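Local atomic coordinates of aldehyde dehydrogenase (Staphylococcus aureus, PDB entry 6K10), a protein that oxidises the aldehyde 4,4'-diaponeurosporen-4-al to 4,4'-diaponeurosporenoic acid with NAD+ in the biosynthesis of the carotenoid staphyloxanthin. Residues T302-G316 with I325-I339. The protein carries 1 engineered substitution. Numbering follows the deposited sequence.
Sequences TSLLNSAQMNIVFGG and IEPTLLDHVTSDSAI
Val313 and Phe314 both face Leu329 across an antiparallel pairing, a classic beta bulge. Leu329 O accepts from Val313 N (3.0 Å), Leu329 N donates to Phe314 O, and beyond the bulge Asp331 N reaches Asn311 O (2.9 Å). Leu329 presents its CG and CD1 to the CB of Phe314. With CG anti to the backbone N (chi1 -180°), the phenyl group turns its edge to Pro327 O, in the ring plane, 3.2 Å from CD1. That carbonyl is buried without a hydrogen-bond donor; it also meets the CA-H of Gly315. Val313 spreads its two methyls, CG2 against Leu329 O and CB, CG1 against Asp331 CB at 3.5 Å. On the face carrying Ile312, Leu330 straddles the Ala308 methyl just after the helix, its CD1 lying 3.5 Å from Ala308 CB while CD2 also meets Ile312 CG1. Thr328 divides its branches: OG1, beside the backbone N (chi1 -56°), takes a bent bond from Gly316 N (2.9 Å) and donates to Glu326 O from above that carbonyl plane, whereas CG2 touches Leu305 CD2 at 3.7 Å. One residue earlier in helix 295-307, Leu304 lays CB and both methyls against Ile339 CD1. The extended Glu326 side chain brings OE2 over Gly315, but its hydrogen bond goes to His317. Helix 264-279 packs on Phe314 and supplies Lys264 for a salt bridge with Asp331, while strand 348-354 pairs in parallel with the other edge of strand 324-330. Away from the predicted active-site residues, the contact joins the end of helix 295-307 and strand 312-314 to strand 324-330 at the sheet margin: backbone bonds fix the pairing, apolar branches pack on both its faces, and the threonine hydroxyl ties the strand to Gly316 N, just past the bulge.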
loop_
_atom_site.group_PDB
_atom_site.type_symbol
_atom_site.label_atom_id
_atom_site.label_comp_id
_atom_site.label_asym_id
_atom_site.label_seq_id
_atom_site.Cartn_x
_atom_site.Cartn_y
_atom_site.Cartn_z
ATOM N N THR A 302 34.534 12.702 -6.042
ATOM C CA THR A 302 35.721 13.554 -6.054
ATOM C C THR A 302 35.422 14.913 -6.673
ATOM O O THR A 302 36.063 15.909 -6.318
ATOM C CB THR A 302 36.879 12.880 -6.798
ATOM O OG1 THR A 302 36.524 12.665 -8.169
ATOM C CG2 THR A 302 37.237 11.551 -6.146
ATOM N N SER A 303 34.458 14.977 -7.594
ATOM C CA SER A 303 33.987 16.274 -8.069
ATOM C C SER A 303 33.375 17.075 -6.926
ATOM O O SER A 303 33.612 18.283 -6.805
ATOM C CB SER A 303 32.977 16.086 -9.202
ATOM O OG SER A 303 32.630 17.329 -9.789
ATOM N N LEU A 304 32.596 16.414 -6.066
ATOM C CA LEU A 304 32.040 17.089 -4.899
ATOM C C LEU A 304 33.137 17.510 -3.928
ATOM O O LEU A 304 33.069 18.596 -3.340
ATOM C CB LEU A 304 31.021 16.181 -4.209
ATOM C CG LEU A 304 29.698 16.013 -4.960
ATOM C CD1 LEU A 304 28.939 14.792 -4.466
ATOM C CD2 LEU A 304 28.847 17.263 -4.805
ATOM N N LEU A 305 34.153 16.660 -3.741
ATOM C CA LEU A 305 35.302 17.040 -2.922
ATOM C C LEU A 305 35.956 18.305 -3.458
ATOM O O LEU A 305 36.299 19.216 -2.695
ATOM C CB LEU A 305 36.325 15.903 -2.880
ATOM C CG LEU A 305 36.194 14.757 -1.879
ATOM C CD1 LEU A 305 37.344 13.778 -2.075
ATOM C CD2 LEU A 305 36.178 15.280 -0.452
ATOM N N ASN A 306 36.146 18.370 -4.778
ATOM C CA ASN A 306 36.758 19.545 -5.387
ATOM C C ASN A 306 35.908 20.789 -5.158
ATOM O O ASN A 306 36.443 21.879 -4.921
ATOM C CB ASN A 306 36.973 19.300 -6.881
ATOM C CG ASN A 306 37.593 20.489 -7.584
ATOM O OD1 ASN A 306 38.801 20.711 -7.507
ATOM N ND2 ASN A 306 36.766 21.260 -8.280
ATOM N N SER A 307 34.582 20.644 -5.213
ATOM C CA SER A 307 33.695 21.781 -4.989
ATOM C C SER A 307 33.777 22.294 -3.556
ATOM O O SER A 307 33.626 23.498 -3.321
ATOM C CB SER A 307 32.253 21.396 -5.322
ATOM O OG SER A 307 31.699 20.575 -4.305
ATOM N N ALA A 308 34.013 21.405 -2.592
ATOM C CA ALA A 308 34.042 21.758 -1.179
ATOM C C ALA A 308 35.460 21.822 -0.621
ATOM O O ALA A 308 35.648 21.691 0.592
ATOM C CB ALA A 308 33.208 20.760 -0.377
ATOM N N GLN A 309 36.451 22.043 -1.486
ATOM C CA GLN A 309 37.849 21.900 -1.091
ATOM C C GLN A 309 38.228 22.872 0.022
ATOM O O GLN A 309 38.956 22.507 0.952
ATOM C CB GLN A 309 38.739 22.090 -2.319
ATOM C CG GLN A 309 40.132 22.603 -2.035
ATOM C CD GLN A 309 41.073 22.359 -3.197
ATOM O OE1 GLN A 309 42.094 21.684 -3.056
ATOM N NE2 GLN A 309 40.716 22.893 -4.364
ATOM N N MET A 310 37.735 24.110 -0.044
ATOM C CA MET A 310 38.059 25.093 0.984
ATOM C C MET A 310 37.344 24.831 2.302
ATOM O O MET A 310 37.685 25.464 3.307
ATOM C CB MET A 310 37.721 26.500 0.488
ATOM N N ASN A 311 36.375 23.920 2.327
ATOM C CA ASN A 311 35.587 23.650 3.521
ATOM C C ASN A 311 35.970 22.349 4.213
ATOM O O ASN A 311 35.366 22.008 5.235
ATOM C CB ASN A 311 34.098 23.630 3.167
ATOM C CG ASN A 311 33.574 25.003 2.801
ATOM O OD1 ASN A 311 34.168 26.020 3.160
ATOM N ND2 ASN A 311 32.462 25.042 2.081
ATOM N N ILE A 312 36.957 21.621 3.694
ATOM C CA ILE A 312 37.359 20.359 4.307
ATOM C C ILE A 312 38.040 20.645 5.639
ATOM O O ILE A 312 39.017 21.400 5.706
ATOM C CB ILE A 312 38.279 19.564 3.371
ATOM C CG1 ILE A 312 37.542 19.202 2.079
ATOM C CG2 ILE A 312 38.798 18.313 4.064
ATOM C CD1 ILE A 312 38.458 18.770 0.956
ATOM N N VAL A 313 37.521 20.047 6.710
ATOM C CA VAL A 313 38.132 20.130 8.029
ATOM C C VAL A 313 38.612 18.778 8.532
ATOM O O VAL A 313 39.197 18.706 9.617
ATOM C CB VAL A 313 37.179 20.776 9.055
ATOM C CG1 VAL A 313 36.826 22.185 8.619
ATOM C CG2 VAL A 313 35.924 19.931 9.222
ATOM N N PHE A 314 38.378 17.708 7.777
ATOM C CA PHE A 314 38.934 16.395 8.062
ATOM C C PHE A 314 38.920 15.595 6.768
ATOM O O PHE A 314 37.936 15.632 6.026
ATOM C CB PHE A 314 38.144 15.656 9.153
ATOM C CG PHE A 314 38.693 14.288 9.486
ATOM C CD1 PHE A 314 38.367 13.181 8.717
ATOM C CD2 PHE A 314 39.536 14.112 10.573
ATOM C CE1 PHE A 314 38.874 11.930 9.019
ATOM C CE2 PHE A 314 40.043 12.861 10.883
ATOM C CZ PHE A 314 39.710 11.769 10.106
ATOM N N GLY A 315 40.009 14.882 6.506
ATOM C CA GLY A 315 40.051 13.958 5.389
ATOM C C GLY A 315 40.266 14.602 4.035
ATOM O O GLY A 315 41.122 15.478 3.883
ATOM N N GLY A 316 39.499 14.162 3.039
ATOM C CA GLY A 316 39.585 14.708 1.703
ATOM C C GLY A 316 40.522 13.984 0.762
ATOM O O GLY A 316 40.603 14.360 -0.414
ATOM N N ILE A 325 37.926 6.796 -1.188
ATOM C CA ILE A 325 37.681 8.160 -0.740
ATOM C C ILE A 325 37.691 8.163 0.780
ATOM O O ILE A 325 36.930 7.421 1.413
ATOM C CB ILE A 325 36.361 8.727 -1.282
ATOM C CG1 ILE A 325 36.436 8.818 -2.805
ATOM C CG2 ILE A 325 36.084 10.096 -0.678
ATOM C CD1 ILE A 325 35.272 9.491 -3.429
ATOM N N GLU A 326 38.560 8.985 1.356
ATOM C CA GLU A 326 38.711 9.063 2.797
ATOM C C GLU A 326 37.463 9.671 3.437
ATOM O O GLU A 326 36.800 10.521 2.835
ATOM C CB GLU A 326 39.936 9.911 3.135
ATOM C CG GLU A 326 40.337 9.929 4.594
ATOM C CD GLU A 326 41.499 10.867 4.858
ATOM O OE1 GLU A 326 42.135 10.742 5.925
ATOM O OE2 GLU A 326 41.775 11.730 3.999
ATOM N N PRO A 327 37.107 9.237 4.648
ATOM C CA PRO A 327 36.063 9.940 5.401
ATOM C C PRO A 327 36.380 11.423 5.500
ATOM O O PRO A 327 37.470 11.817 5.921
ATOM C CB PRO A 327 36.102 9.255 6.769
ATOM C CG PRO A 327 36.516 7.867 6.455
ATOM C CD PRO A 327 37.512 7.988 5.318
ATOM N N THR A 328 35.419 12.250 5.099
ATOM C CA THR A 328 35.646 13.678 4.937
ATOM C C THR A 328 34.552 14.465 5.638
ATOM O O THR A 328 33.364 14.187 5.449
ATOM C CB THR A 328 35.691 14.055 3.453
ATOM O OG1 THR A 328 36.698 13.277 2.793
ATOM C CG2 THR A 328 36.004 15.532 3.285
ATOM N N LEU A 329 34.957 15.447 6.440
ATOM C CA LEU A 329 34.042 16.371 7.094
ATOM C C LEU A 329 34.174 17.747 6.456
ATOM O O LEU A 329 35.283 18.185 6.133
ATOM C CB LEU A 329 34.334 16.469 8.596
ATOM C CG LEU A 329 34.394 15.166 9.396
ATOM C CD1 LEU A 329 34.662 15.459 10.868
ATOM C CD2 LEU A 329 33.116 14.365 9.232
ATOM N N LEU A 330 33.044 18.429 6.282
ATOM C CA LEU A 330 33.012 19.774 5.721
ATOM C C LEU A 330 32.369 20.733 6.712
ATOM O O LEU A 330 31.366 20.399 7.349
ATOM C CB LEU A 330 32.235 19.816 4.406
ATOM C CG LEU A 330 32.603 18.837 3.297
ATOM C CD1 LEU A 330 31.600 18.965 2.165
ATOM C CD2 LEU A 330 34.019 19.084 2.802
ATOM N N ASP A 331 32.939 21.928 6.824
ATOM C CA ASP A 331 32.434 22.969 7.703
ATOM C C ASP A 331 32.024 24.183 6.877
ATOM O O ASP A 331 32.419 24.328 5.716
ATOM C CB ASP A 331 33.490 23.362 8.746
ATOM C CG ASP A 331 32.909 24.127 9.914
ATOM O OD1 ASP A 331 31.667 24.237 10.004
ATOM O OD2 ASP A 331 33.701 24.615 10.746
ATOM N N HIS A 332 31.210 25.049 7.486
ATOM C CA HIS A 332 30.748 26.291 6.857
ATOM C C HIS A 332 29.972 26.024 5.568
ATOM O O HIS A 332 30.018 26.818 4.625
ATOM C CB HIS A 332 31.914 27.248 6.588
ATOM C CG HIS A 332 32.746 27.546 7.798
ATOM N ND1 HIS A 332 34.075 27.195 7.891
ATOM C CD2 HIS A 332 32.437 28.162 8.964
ATOM C CE1 HIS A 332 34.550 27.582 9.062
ATOM N NE2 HIS A 332 33.576 28.171 9.732
ATOM N N VAL A 333 29.253 24.907 5.522
ATOM C CA VAL A 333 28.479 24.533 4.343
ATOM C C VAL A 333 27.155 25.284 4.358
ATOM O O VAL A 333 26.562 25.508 5.421
ATOM C CB VAL A 333 28.272 23.007 4.310
ATOM C CG1 VAL A 333 27.283 22.609 3.227
ATOM C CG2 VAL A 333 29.602 22.302 4.104
ATOM N N THR A 334 26.690 25.690 3.180
ATOM C CA THR A 334 25.442 26.425 3.040
ATOM C C THR A 334 24.477 25.669 2.139
ATOM O O THR A 334 24.805 24.634 1.551
ATOM C CB THR A 334 25.677 27.824 2.461
ATOM O OG1 THR A 334 25.938 27.717 1.056
ATOM C CG2 THR A 334 26.850 28.501 3.144
ATOM N N SER A 335 23.270 26.229 2.025
ATOM C CA SER A 335 22.269 25.684 1.116
ATOM C C SER A 335 22.722 25.762 -0.336
ATOM O O SER A 335 22.268 24.971 -1.169
ATOM C CB SER A 335 20.949 26.430 1.304
ATOM O OG SER A 335 20.986 27.688 0.651
ATOM N N ASP A 336 23.611 26.705 -0.657
ATOM C CA ASP A 336 24.096 26.864 -2.023
ATOM C C ASP A 336 25.128 25.818 -2.413
ATOM O O ASP A 336 25.348 25.608 -3.612
ATOM C CB ASP A 336 24.726 28.244 -2.214
ATOM C CG ASP A 336 23.751 29.371 -1.982
ATOM O OD1 ASP A 336 22.577 29.240 -2.387
ATOM O OD2 ASP A 336 24.167 30.397 -1.407
ATOM N N SER A 337 25.771 25.180 -1.439
ATOM C CA SER A 337 26.892 24.297 -1.730
ATOM C C SER A 337 26.471 23.168 -2.660
ATOM O O SER A 337 25.349 22.660 -2.580
ATOM C CB SER A 337 27.455 23.721 -0.430
ATOM O OG SER A 337 28.153 24.709 0.308
ATOM N N ALA A 338 27.383 22.782 -3.558
ATOM C CA ALA A 338 27.126 21.644 -4.433
ATOM C C ALA A 338 26.830 20.389 -3.624
ATOM O O ALA A 338 26.014 19.553 -4.030
ATOM C CB ALA A 338 28.320 21.413 -5.359
ATOM N N ILE A 339 27.476 20.251 -2.463
ATOM C CA ILE A 339 27.279 19.080 -1.619
ATOM C C ILE A 339 25.874 19.031 -1.025
ATOM O O ILE A 339 25.434 17.968 -0.573
ATOM C CB ILE A 339 28.357 19.056 -0.518
ATOM C CG1 ILE A 339 28.440 17.674 0.132
ATOM C CG2 ILE A 339 28.087 20.126 0.527
ATOM C CD1 ILE A 339 29.079 16.630 -0.749
#